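PDB 4IX3: MsStt7d protein from Micromonas, which probably phosphorylates other proteins using ATP, this chain being the catalytic domain of a homolog of the state transition kinase Stt7. Local coordinates for residues K50-K53 against A58-E61; P213-A218 against A269-F274; R273-Y278 against R317-E322. All blocks are in the same frame, centred on the assembly; numbering follows the deposited sequence.

Contact 1 closes before contact 2 opens along a two-lobed protein kinase domain, and contact 3 begins on the helix where contact 2 ends. Contact 1 joins the end of strand 45-52 to the start of helix 59-76 in the N-terminal lobe. Contacts 2 and 3 belong to the helical C-terminal lobe, their centres about 28 and 34 Å from that of contact 1. These two adjoin, centres about 9 Å apart, and share Arg273 and Phe274. Helix 268-280 meets the loop before helix 236-243 through Leu271 and the end of helix 302-318 through Leu275 and Tyr278. Contact 1 thus lies by the nucleotide site; the pair joins the probable end of the activation segment to C-terminal lobe helices.

Contact 1: residues K50-K53 against A58-E61; sequences KNAK and AAEE
Ala52 CB and Ala59 CB each meet a flat peptide group across the contact, one over a face and the other at a carbonyl oxygen. Ala52 CB sits over one face of the Ala59–Glu60 peptide, almost directly above its carbon, 4.0 Å from Ala59 C. The carbonyl of Lys53 works differently: its oxygen end, not its face, is turned to the second methyl, with Lys53 O 3.5 Å from Ala59 CB and a C–O···CB angle of about 141°. Between these two approaches the methyls themselves touch, Ala52 CB to Ala59 CB at 3.9 Å, at the first turn of the helix. Small side chains on both sides let the backbones come close, the CA atoms of Ala52 and Ala59 being 5.5 Å apart. Cohesion across this joint is therefore van der Waals contact, and Phe33 adds cover beside Ala59. The two lysines of the strand end, Lys50 and Lys53, send their charges elsewhere. Lys50 runs fully extended, CG anti to the backbone N (chi1 -174°), and its NZ forms a salt bridge with Glu66 OE1, two turns into the same helix. Lys53 leads away from the helix start, its NZ bonding to Ser30 O of the second subunit. On the solvent side the Glu60 side chain comes within about 5 Å of a bound magnesium ion. A short loop closing a strand onto the helix, with the nucleotide-binding lysine paired to a glutamate of that helix, is the β3–αC arrangement of the protein kinase N-terminal lobe, in the form characteristic of an αC-in state.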
ATOM      1  N   LYS B  50      -2.018   3.841 -14.235  1.00  9.26           N
ATOM      2  CA  LYS B  50      -1.730   3.915 -12.787  1.00  9.44           C
ATOM      3  C   LYS B  50      -1.832   5.341 -12.311  1.00  8.92           C
ATOM      4  O   LYS B  50      -1.276   6.246 -12.955  1.00 10.13           O
ATOM      5  CB  LYS B  50      -0.292   3.429 -12.483  1.00 10.19           C
ATOM      6  CG  LYS B  50       0.009   3.356 -10.975  1.00 10.91           C
ATOM      7  CD  LYS B  50       1.366   2.689 -10.705  1.00 10.25           C
ATOM      8  CE  LYS B  50       1.601   2.603  -9.224  1.00 11.58           C
ATOM      9  NZ  LYS B  50       2.949   1.959  -8.943  1.00 12.86           N
ATOM     10  N   ASN B  51      -2.448   5.524 -11.130  1.00  9.50           N
ATOM     11  CA  ASN B  51      -2.366   6.822 -10.462  1.00  9.46           C
ATOM     12  C   ASN B  51      -1.882   6.617  -9.015  1.00  8.94           C
ATOM     13  O   ASN B  51      -1.648   5.470  -8.594  1.00 10.95           O
ATOM     14  CB  ASN B  51      -3.692   7.597 -10.519  1.00 10.62           C
ATOM     15  CG  ASN B  51      -4.773   7.003  -9.620  1.00 12.69           C
ATOM     16  OD1 ASN B  51      -4.658   5.855  -9.139  1.00 14.41           O
ATOM     17  ND2 ASN B  51      -5.845   7.783  -9.400  1.00 13.74           N
ATOM     18  N   ALA B  52      -1.647   7.706  -8.294  1.00  9.67           N
ATOM     19  CA  ALA B  52      -1.204   7.636  -6.895  1.00  9.53           C
ATOM     20  C   ALA B  52      -2.411   7.352  -5.999  1.00 10.15           C
ATOM     21  O   ALA B  52      -3.542   7.777  -6.284  1.00 13.16           O
ATOM     22  CB  ALA B  52      -0.527   8.945  -6.498  1.00 12.18           C
ATOM     23  N   LYS B  53      -2.180   6.669  -4.878  1.00 10.98           N
ATOM     24  CA  LYS B  53      -3.186   6.580  -3.795  1.00 11.60           C
ATOM     25  C   LYS B  53      -3.238   7.917  -3.073  1.00  9.93           C
ATOM     26  O   LYS B  53      -2.190   8.429  -2.654  1.00 11.71           O
ATOM     27  CB  LYS B  53      -2.790   5.454  -2.818  1.00 12.16           C
ATOM     28  CG  LYS B  53      -3.055   4.083  -3.460  1.00 14.04           C
ATOM     29  CD  LYS B  53      -2.627   2.949  -2.524  1.00 16.53           C
ATOM     30  CE  LYS B  53      -3.611   2.715  -1.405  1.00 27.05           C
ATOM     31  NZ  LYS B  53      -3.162   1.437  -0.787  1.00 29.16           N
ATOM     32  N   ALA B  58       3.427  11.157   0.271  1.00 16.54           N
ATOM     33  CA  ALA B  58       4.481  11.126  -0.817  1.00 24.15           C
ATOM     34  C   ALA B  58       4.238  10.155  -1.998  1.00 21.74           C
ATOM     35  O   ALA B  58       5.155   9.887  -2.782  1.00 26.66           O
ATOM     36  CB  ALA B  58       5.877  10.823  -0.256  1.00 28.03           C
ATOM     37  N   ALA B  59       3.084   9.497  -2.031  1.00 24.69           N
ATOM     38  CA  ALA B  59       2.685   8.751  -3.222  1.00 17.51           C
ATOM     39  C   ALA B  59       2.878   9.562  -4.502  1.00 14.59           C
ATOM     40  O   ALA B  59       3.330   8.991  -5.503  1.00 13.01           O
ATOM     41  CB  ALA B  59       1.245   8.301  -3.123  1.00 15.94           C
ATOM     42  N   GLU B  60       2.616  10.869  -4.526  1.00 18.59           N
ATOM     43  CA  GLU B  60       2.881  11.582  -5.772  1.00 20.99           C
ATOM     44  C   GLU B  60       4.361  11.586  -6.095  1.00 16.44           C
ATOM     45  O   GLU B  60       4.725  11.408  -7.232  1.00 16.02           O
ATOM     46  CB  GLU B  60       2.235  12.976  -5.932  1.00 29.59           C
ATOM     47  CG  GLU B  60       3.021  14.178  -5.521  1.00 28.15           C
ATOM     48  CD  GLU B  60       2.112  15.397  -5.422  1.00 31.77           C
ATOM     49  OE1 GLU B  60       1.841  15.979  -6.499  1.00 30.70           O
ATOM     50  OE2 GLU B  60       1.579  15.699  -4.323  1.00 34.55           O
ATOM     51  N   GLU B  61       5.217  11.727  -5.098  1.00 17.85           N
ATOM     52  CA  GLU B  61       6.656  11.750  -5.387  1.00 16.92           C
ATOM     53  C   GLU B  61       7.110  10.362  -5.839  1.00 14.80           C
ATOM     54  O   GLU B  61       7.945  10.219  -6.746  1.00 14.60           O
ATOM     55  CB  GLU B  61       7.434  12.262  -4.181  1.00 20.48           C
ATOM     56  CG  GLU B  61       7.201  13.757  -3.903  1.00 29.77           C
ATOM     57  CD  GLU B  61       5.828  14.155  -3.307  1.00 43.80           C
ATOM     58  OE1 GLU B  61       5.080  13.345  -2.691  1.00 51.31           O
ATOM     59  OE2 GLU B  61       5.484  15.361  -3.391  1.00 53.43           O
TER

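Contact 2: residues P213-A218 against A269-F274; sequences PRYAKA and AGLERF
Leu271 packs against Arg214 and Tyr215 through a single methyl, and its path from the helix explains why. CB leaves helix 268-280 toward the loop, and CG stands anti to the backbone N (chi1 179°), which carries the branch outward. There it divides. CD1 stays beside its own helix, 4.1 Å from Leu275 CD1 one turn on. CD2, the tip that crosses, lies 3.7 Å from Arg214 O and 3.9 Å from Tyr215 CE1. It meets the tyrosine ring obliquely, the two side chains running at about a right angle to each other. The CE2 edge of the ring lies over the neighbouring arginine, whose guanidinium has Tyr215 CE2 3.7 Å above its plane, displaced toward the rim. Polar ends find partners outside: Tyr215 OH bonds to Gln259 NE2, while Arg214 makes salt bridges to Asp212 and, through NH1, to Asp268 just before the helix. Tyr215 also touches Lys170 and Pro171 of the loop that carries the magnesium ligand Asp168, consistent with a position late in the kinase activation segment. Across the two segments the chemistry is thus weakly directional: a methyl set against a carbonyl oxygen and a ring carbon gives dispersion and shape fit. The orientation of the tyrosine and arginine is probably fixed by their polar partners outside the two segments.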
ATOM      1  N   PRO B 213       8.748  -9.404   1.202  1.00 14.50           N
ATOM      2  CA  PRO B 213       9.547 -10.305   2.025  1.00 15.81           C
ATOM      3  C   PRO B 213       9.696 -11.698   1.426  1.00 15.27           C
ATOM      4  O   PRO B 213      10.647 -12.427   1.733  1.00 16.33           O
ATOM      5  CB  PRO B 213       8.817 -10.329   3.366  1.00 19.52           C
ATOM      6  CG  PRO B 213       7.464  -9.803   3.077  1.00 19.09           C
ATOM      7  CD  PRO B 213       7.519  -8.924   1.868  1.00 14.68           C
ATOM      8  N   ARG B 214       8.776 -12.099   0.561  1.00 13.94           N
ATOM      9  CA  ARG B 214       8.856 -13.423  -0.032  1.00 14.11           C
ATOM     10  C   ARG B 214      10.027 -13.545  -1.021  1.00 15.15           C
ATOM     11  O   ARG B 214      10.491 -14.676  -1.269  1.00 14.60           O
ATOM     12  CB  ARG B 214       7.556 -13.729  -0.771  1.00 13.52           C
ATOM     13  CG  ARG B 214       6.314 -13.745   0.128  1.00 14.66           C
ATOM     14  CD  ARG B 214       5.048 -13.928  -0.677  1.00 15.64           C
ATOM     15  NE  ARG B 214       4.882 -12.735  -1.511  1.00 14.66           N
ATOM     16  CZ  ARG B 214       4.002 -12.627  -2.494  1.00 14.74           C
ATOM     17  NH1 ARG B 214       3.164 -13.618  -2.741  1.00 17.83           N
ATOM     18  NH2 ARG B 214       4.008 -11.518  -3.254  1.00 16.62           N
ATOM     19  N   TYR B 215      10.456 -12.418  -1.585  1.00 12.87           N
ATOM     20  CA  TYR B 215      11.425 -12.373  -2.676  1.00 11.53           C
ATOM     21  C   TYR B 215      12.636 -11.553  -2.319  1.00 13.16           C
ATOM     22  O   TYR B 215      13.442 -11.223  -3.181  1.00 14.29           O
ATOM     23  CB  TYR B 215      10.761 -11.845  -3.948  1.00 11.31           C
ATOM     24  CG  TYR B 215       9.647 -12.776  -4.407  1.00  9.76           C
ATOM     25  CD1 TYR B 215       9.968 -13.941  -5.143  1.00 11.03           C
ATOM     26  CD2 TYR B 215       8.302 -12.578  -4.045  1.00 11.48           C
ATOM     27  CE1 TYR B 215       8.991 -14.818  -5.531  1.00 11.55           C
ATOM     28  CE2 TYR B 215       7.325 -13.465  -4.414  1.00 10.35           C
ATOM     29  CZ  TYR B 215       7.660 -14.600  -5.178  1.00 10.69           C
ATOM     30  OH  TYR B 215       6.680 -15.497  -5.512  1.00 12.38           O
ATOM     31  N   ALA B 216      12.847 -11.328  -1.020  1.00 16.72           N
ATOM     32  CA  ALA B 216      14.028 -10.610  -0.544  1.00 18.38           C
ATOM     33  C   ALA B 216      14.568 -11.386   0.660  1.00 19.41           C
ATOM     34  O   ALA B 216      13.798 -11.840   1.525  1.00 19.52           O
ATOM     35  CB  ALA B 216      13.635  -9.182  -0.123  1.00 18.77           C
ATOM     36  N   LYS B 217      15.878 -11.648   0.641  1.00 18.35           N
ATOM     37  CA  LYS B 217      16.564 -12.273   1.777  1.00 20.57           C
ATOM     38  C   LYS B 217      16.229 -11.490   3.053  1.00 18.64           C
ATOM     39  O   LYS B 217      16.236 -10.249   3.048  1.00 19.77           O
ATOM     40  CB  LYS B 217      18.082 -12.318   1.503  1.00 19.84           C
ATOM     41  CG  LYS B 217      18.928 -12.931   2.611  1.00 22.71           C
ATOM     42  CD  LYS B 217      20.344 -13.253   2.141  1.00 25.12           C
ATOM     43  CE  LYS B 217      21.143 -13.853   3.280  1.00 24.82           C
ATOM     44  NZ  LYS B 217      21.821 -12.714   3.967  1.00 30.81           N
ATOM     45  N   ALA B 218      15.920 -12.193   4.143  1.00 21.16           N
ATOM     46  CA  ALA B 218      15.276 -11.543   5.283  1.00 19.72           C
ATOM     47  C   ALA B 218      16.138 -10.437   5.891  1.00 23.57           C
ATOM     48  O   ALA B 218      15.626  -9.466   6.444  1.00 25.60           O
ATOM     49  CB  ALA B 218      14.876 -12.553   6.341  1.00 23.98           C
ATOM     50  N   ALA B 269       3.538 -20.657   0.645  1.00 19.05           N
ATOM     51  CA  ALA B 269       3.956 -21.504   1.741  1.00 18.82           C
ATOM     52  C   ALA B 269       5.100 -22.438   1.340  1.00 17.54           C
ATOM     53  O   ALA B 269       6.023 -22.661   2.138  1.00 20.01           O
ATOM     54  CB  ALA B 269       2.771 -22.312   2.271  1.00 22.98           C
ATOM     55  N   GLY B 270       5.084 -22.950   0.109  1.00 19.71           N
ATOM     56  CA  GLY B 270       6.142 -23.866  -0.350  1.00 19.69           C
ATOM     57  C   GLY B 270       7.476 -23.129  -0.444  1.00 16.81           C
ATOM     58  O   GLY B 270       8.499 -23.568   0.063  1.00 19.25           O
ATOM     59  N   LEU B 271       7.485 -21.953  -1.091  1.00 17.63           N
ATOM     60  CA  LEU B 271       8.743 -21.200  -1.184  1.00 15.27           C
ATOM     61  C   LEU B 271       9.226 -20.785   0.193  1.00 16.60           C
ATOM     62  O   LEU B 271      10.422 -20.849   0.489  1.00 18.29           O
ATOM     63  CB  LEU B 271       8.534 -19.967  -2.087  1.00 16.48           C
ATOM     64  CG  LEU B 271       9.757 -19.070  -2.263  1.00 15.35           C
ATOM     65  CD1 LEU B 271      10.849 -19.838  -2.962  1.00 17.77           C
ATOM     66  CD2 LEU B 271       9.386 -17.797  -3.022  1.00 16.77           C
ATOM     67  N   GLU B 272       8.276 -20.350   1.040  1.00 16.89           N
ATOM     68  CA  GLU B 272       8.643 -19.963   2.416  1.00 18.91           C
ATOM     69  C   GLU B 272       9.292 -21.127   3.182  1.00 19.43           C
ATOM     70  O   GLU B 272      10.330 -20.934   3.823  1.00 20.24           O
ATOM     71  CB  GLU B 272       7.417 -19.448   3.187  1.00 19.63           C
ATOM     72  CG  GLU B 272       7.729 -18.967   4.601  1.00 27.14           C
ATOM     73  CD  GLU B 272       6.523 -18.397   5.331  1.00 43.92           C
ATOM     74  OE1 GLU B 272       5.379 -18.658   4.898  1.00 55.15           O
ATOM     75  OE2 GLU B 272       6.735 -17.722   6.367  1.00 52.62           O
ATOM     76  N   ARG B 273       8.737 -22.332   3.057  1.00 19.55           N
ATOM     77  CA  ARG B 273       9.307 -23.503   3.752  1.00 20.61           C
ATOM     78  C   ARG B 273      10.716 -23.765   3.212  1.00 20.45           C
ATOM     79  O   ARG B 273      11.670 -24.009   3.969  1.00 21.38           O
ATOM     80  CB  ARG B 273       8.467 -24.759   3.522  1.00 21.64           C
ATOM     81  CG  ARG B 273       9.094 -25.986   4.187  1.00 26.77           C
ATOM     82  CD  ARG B 273       8.043 -26.988   4.568  1.00 33.72           C
ATOM     83  NE  ARG B 273       7.613 -27.786   3.430  1.00 38.86           N
ATOM     84  CZ  ARG B 273       8.012 -29.029   3.172  1.00 36.57           C
ATOM     85  NH1 ARG B 273       8.979 -29.609   3.871  1.00 43.88           N
ATOM     86  NH2 ARG B 273       7.441 -29.677   2.168  1.00 32.80           N
ATOM     87  N   PHE B 274      10.865 -23.783   1.882  1.00 19.17           N
ATOM     88  CA  PHE B 274      12.176 -24.004   1.295  1.00 17.71           C
ATOM     89  C   PHE B 274      13.187 -22.984   1.787  1.00 15.69           C
ATOM     90  O   PHE B 274      14.293 -23.349   2.198  1.00 19.41           O
ATOM     91  CB  PHE B 274      12.140 -23.990  -0.239  1.00 16.75           C
ATOM     92  CG  PHE B 274      13.510 -24.070  -0.867  1.00 16.60           C
ATOM     93  CD1 PHE B 274      14.269 -22.919  -1.047  1.00 17.09           C
ATOM     94  CD2 PHE B 274      14.109 -25.294  -1.081  1.00 22.47           C
ATOM     95  CE1 PHE B 274      15.537 -22.964  -1.588  1.00 17.28           C
ATOM     96  CE2 PHE B 274      15.392 -25.344  -1.617  1.00 20.71           C
ATOM     97  CZ  PHE B 274      16.134 -24.199  -1.790  1.00 20.42           C
TER

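Contact 3: residues R273-Y278 against R317-E322; sequences RFLADY and RLMEAE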
ATOM      1  N   ARG B 273       8.737 -22.332   3.057  1.00 19.55           N
ATOM      2  CA  ARG B 273       9.307 -23.503   3.752  1.00 20.61           C
ATOM      3  C   ARG B 273      10.716 -23.765   3.212  1.00 20.45           C
ATOM      4  O   ARG B 273      11.670 -24.009   3.969  1.00 21.38           O
ATOM      5  CB  ARG B 273       8.467 -24.759   3.522  1.00 21.64           C
ATOM      6  CG  ARG B 273       9.094 -25.986   4.187  1.00 26.77           C
ATOM      7  CD  ARG B 273       8.043 -26.988   4.568  1.00 33.72           C
ATOM      8  NE  ARG B 273       7.613 -27.786   3.430  1.00 38.86           N
ATOM      9  CZ  ARG B 273       8.012 -29.029   3.172  1.00 36.57           C
ATOM     10  NH1 ARG B 273       8.979 -29.609   3.871  1.00 43.88           N
ATOM     11  NH2 ARG B 273       7.441 -29.677   2.168  1.00 32.80           N
ATOM     12  N   PHE B 274      10.865 -23.783   1.882  1.00 19.17           N
ATOM     13  CA  PHE B 274      12.176 -24.004   1.295  1.00 17.71           C
ATOM     14  C   PHE B 274      13.187 -22.984   1.787  1.00 15.69           C
ATOM     15  O   PHE B 274      14.293 -23.349   2.198  1.00 19.41           O
ATOM     16  CB  PHE B 274      12.140 -23.990  -0.239  1.00 16.75           C
ATOM     17  CG  PHE B 274      13.510 -24.070  -0.867  1.00 16.60           C
ATOM     18  CD1 PHE B 274      14.269 -22.919  -1.047  1.00 17.09           C
ATOM     19  CD2 PHE B 274      14.109 -25.294  -1.081  1.00 22.47           C
ATOM     20  CE1 PHE B 274      15.537 -22.964  -1.588  1.00 17.28           C
ATOM     21  CE2 PHE B 274      15.392 -25.344  -1.617  1.00 20.71           C
ATOM     22  CZ  PHE B 274      16.134 -24.199  -1.790  1.00 20.42           C
ATOM     23  N   LEU B 275      12.842 -21.700   1.757  1.00 18.40           N
ATOM     24  CA  LEU B 275      13.836 -20.676   2.105  1.00 16.30           C
ATOM     25  C   LEU B 275      14.227 -20.740   3.583  1.00 17.32           C
ATOM     26  O   LEU B 275      15.370 -20.427   3.926  1.00 19.85           O
ATOM     27  CB  LEU B 275      13.346 -19.268   1.740  1.00 19.07           C
ATOM     28  CG  LEU B 275      13.340 -19.029   0.223  1.00 15.87           C
ATOM     29  CD1 LEU B 275      12.688 -17.682  -0.049  1.00 19.84           C
ATOM     30  CD2 LEU B 275      14.735 -19.084  -0.388  1.00 21.92           C
ATOM     31  N   ALA B 276      13.306 -21.133   4.461  1.00 19.58           N
ATOM     32  CA  ALA B 276      13.621 -21.284   5.879  1.00 20.56           C
ATOM     33  C   ALA B 276      14.636 -22.405   6.047  1.00 21.27           C
ATOM     34  O   ALA B 276      15.579 -22.289   6.839  1.00 22.14           O
ATOM     35  CB  ALA B 276      12.348 -21.602   6.629  1.00 22.06           C
ATOM     36  N   ASP B 277      14.428 -23.510   5.325  1.00 20.60           N
ATOM     37  CA  ASP B 277      15.362 -24.641   5.423  1.00 21.87           C
ATOM     38  C   ASP B 277      16.710 -24.255   4.818  1.00 22.89           C
ATOM     39  O   ASP B 277      17.748 -24.621   5.348  1.00 23.31           O
ATOM     40  CB  ASP B 277      14.802 -25.862   4.688  1.00 22.98           C
ATOM     41  CG  ASP B 277      13.858 -26.689   5.558  1.00 28.55           C
ATOM     42  OD1 ASP B 277      13.951 -26.622   6.806  1.00 34.38           O
ATOM     43  OD2 ASP B 277      13.011 -27.405   4.985  1.00 29.90           O
ATOM     44  N   TYR B 278      16.676 -23.479   3.730  1.00 22.28           N
ATOM     45  CA  TYR B 278      17.885 -23.012   3.049  1.00 21.36           C
ATOM     46  C   TYR B 278      18.747 -22.141   3.969  1.00 22.43           C
ATOM     47  O   TYR B 278      19.956 -22.368   4.163  1.00 22.82           O
ATOM     48  CB  TYR B 278      17.479 -22.267   1.764  1.00 19.97           C
ATOM     49  CG  TYR B 278      18.644 -21.754   0.936  1.00 16.06           C
ATOM     50  CD1 TYR B 278      19.612 -22.615   0.406  1.00 18.86           C
ATOM     51  CD2 TYR B 278      18.713 -20.408   0.590  1.00 16.73           C
ATOM     52  CE1 TYR B 278      20.641 -22.116  -0.390  1.00 19.88           C
ATOM     53  CE2 TYR B 278      19.729 -19.899  -0.197  1.00 17.52           C
ATOM     54  CZ  TYR B 278      20.671 -20.764  -0.709  1.00 17.16           C
ATOM     55  OH  TYR B 278      21.717 -20.298  -1.498  1.00 19.17           O
ATOM     56  N   ARG B 317      24.288 -19.953  -7.153  1.00 12.40           N
ATOM     57  CA  ARG B 317      24.962 -18.728  -7.611  1.00 13.59           C
ATOM     58  C   ARG B 317      24.117 -17.471  -7.404  1.00 12.38           C
ATOM     59  O   ARG B 317      24.620 -16.456  -6.939  1.00 13.04           O
ATOM     60  CB  ARG B 317      25.279 -18.805  -9.128  1.00 13.59           C
ATOM     61  CG  ARG B 317      26.229 -19.927  -9.569  1.00 16.49           C
ATOM     62  CD  ARG B 317      27.548 -19.627  -8.940  1.00 15.81           C
ATOM     63  NE  ARG B 317      28.085 -18.332  -9.421  1.00 16.50           N
ATOM     64  CZ  ARG B 317      28.417 -17.313  -8.626  1.00 17.98           C
ATOM     65  NH1 ARG B 317      28.362 -17.423  -7.299  1.00 16.68           N
ATOM     66  NH2 ARG B 317      28.859 -16.181  -9.160  1.00 19.21           N
ATOM     67  N   LEU B 318      22.838 -17.565  -7.739  1.00 11.66           N
ATOM     68  CA  LEU B 318      21.950 -16.418  -7.604  1.00 11.22           C
ATOM     69  C   LEU B 318      21.575 -16.135  -6.147  1.00 12.48           C
ATOM     70  O   LEU B 318      21.060 -15.048  -5.854  1.00 13.01           O
ATOM     71  CB  LEU B 318      20.657 -16.702  -8.397  1.00 12.06           C
ATOM     72  CG  LEU B 318      20.808 -16.637  -9.947  1.00 11.54           C
ATOM     73  CD1 LEU B 318      19.571 -17.153 -10.625  1.00 12.93           C
ATOM     74  CD2 LEU B 318      21.091 -15.185 -10.398  1.00 13.96           C
ATOM     75  N   MET B 319      21.762 -17.114  -5.262  1.00 12.27           N
ATOM     76  CA  MET B 319      21.262 -17.035  -3.884  1.00 12.09           C
ATOM     77  C   MET B 319      22.374 -17.213  -2.852  1.00 13.15           C
ATOM     78  O   MET B 319      22.113 -17.638  -1.705  1.00 15.57           O
ATOM     79  CB  MET B 319      20.088 -17.991  -3.701  1.00 12.26           C
ATOM     80  CG  MET B 319      18.971 -17.730  -4.723  1.00 13.88           C
ATOM     81  SD  MET B 319      17.489 -18.698  -4.488  1.00 14.38           S
ATOM     82  CE  MET B 319      16.778 -17.785  -3.112  1.00 18.35           C
ATOM     83  N   GLU B 320      23.599 -16.849  -3.218  1.00 12.47           N
ATOM     84  CA  GLU B 320      24.653 -16.887  -2.198  1.00 13.96           C
ATOM     85  C   GLU B 320      24.279 -15.935  -1.051  1.00 14.89           C
ATOM     86  O   GLU B 320      23.759 -14.827  -1.292  1.00 16.08           O
ATOM     87  CB  GLU B 320      26.006 -16.462  -2.781  1.00 14.75           C
ATOM     88  CG  GLU B 320      26.721 -17.510  -3.601  1.00 17.70           C
ATOM     89  CD  GLU B 320      27.239 -18.633  -2.704  1.00 20.00           C
ATOM     90  OE1 GLU B 320      27.357 -18.482  -1.456  1.00 20.71           O
ATOM     91  OE2 GLU B 320      27.702 -19.632  -3.273  1.00 24.66           O
ATOM     92  N   ALA B 321      24.628 -16.298   0.174  1.00 15.20           N
ATOM     93  CA  ALA B 321      24.300 -15.477   1.329  1.00 19.25           C
ATOM     94  C   ALA B 321      24.952 -14.102   1.245  1.00 16.93           C
ATOM     95  O   ALA B 321      24.327 -13.075   1.556  1.00 20.25           O
ATOM     96  CB  ALA B 321      24.728 -16.202   2.596  1.00 22.17           C
ATOM     97  N   GLU B 322      26.202 -14.060   0.777  1.00 17.39           N
ATOM     98  CA  GLU B 322      26.980 -12.834   0.669  1.00 18.33           C
ATOM     99  C   GLU B 322      26.862 -12.230  -0.708  1.00 17.36           C
ATOM    100  O   GLU B 322      27.103 -12.920  -1.691  1.00 15.97           O
ATOM    101  CB  GLU B 322      28.449 -13.117   0.994  1.00 21.82           C
ATOM    102  CG  GLU B 322      28.664 -13.588   2.410  1.00 25.26           C
ATOM    103  CD  GLU B 322      28.388 -12.498   3.416  1.00 31.37           C
ATOM    104  OE1 GLU B 322      28.584 -11.314   3.047  1.00 34.22           O
ATOM    105  OE2 GLU B 322      28.032 -12.841   4.574  1.00 44.79           O
TER
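Tyr278 and Met319 run obliquely past each other, so that the phenol end of the tyrosine reaches the main chain of the methionine while the thioether turns back toward helix 268-280. Tyr278 CG is anti to the backbone N (chi1 -179°), which sends the ring out toward Met319. Met319 O lies at the edge of this ring, close to its plane, 2.7 Å from Tyr278 OH, within hydrogen-bonding distance, with a CZ–OH···O angle of about 119°. Gln316 OE1 is a second polar partner of the same hydroxyl. Alongside, Met319 CB packs 4.0 Å from Tyr278 CE2. The methionine chain then bends at its last torsion (chi3 77°) and brings CE to 3.6 Å from Leu275 CD2, the two side chains crossing at about a right angle. Leu275 CD2 in turn lies at the edge of the Phe274 ring, in its plane. A phenylalanine in place of Tyr278 would keep the ring packing but would probably leave Met319 O and Gln316 OE1 without this hydroxyl as a partner. Trp251, Cys255 and Leu258 of helix 246-261 complete the surroundings of Met319. Helix 302-318 ends here, Met319 being the first residue to leave helical geometry, and Glu320 O next bonds to Arg326 NE. Judged by their order along the chain, these elements correspond to helices αF, αG and αH, which pack together in the helical C-terminal lobe of protein kinases.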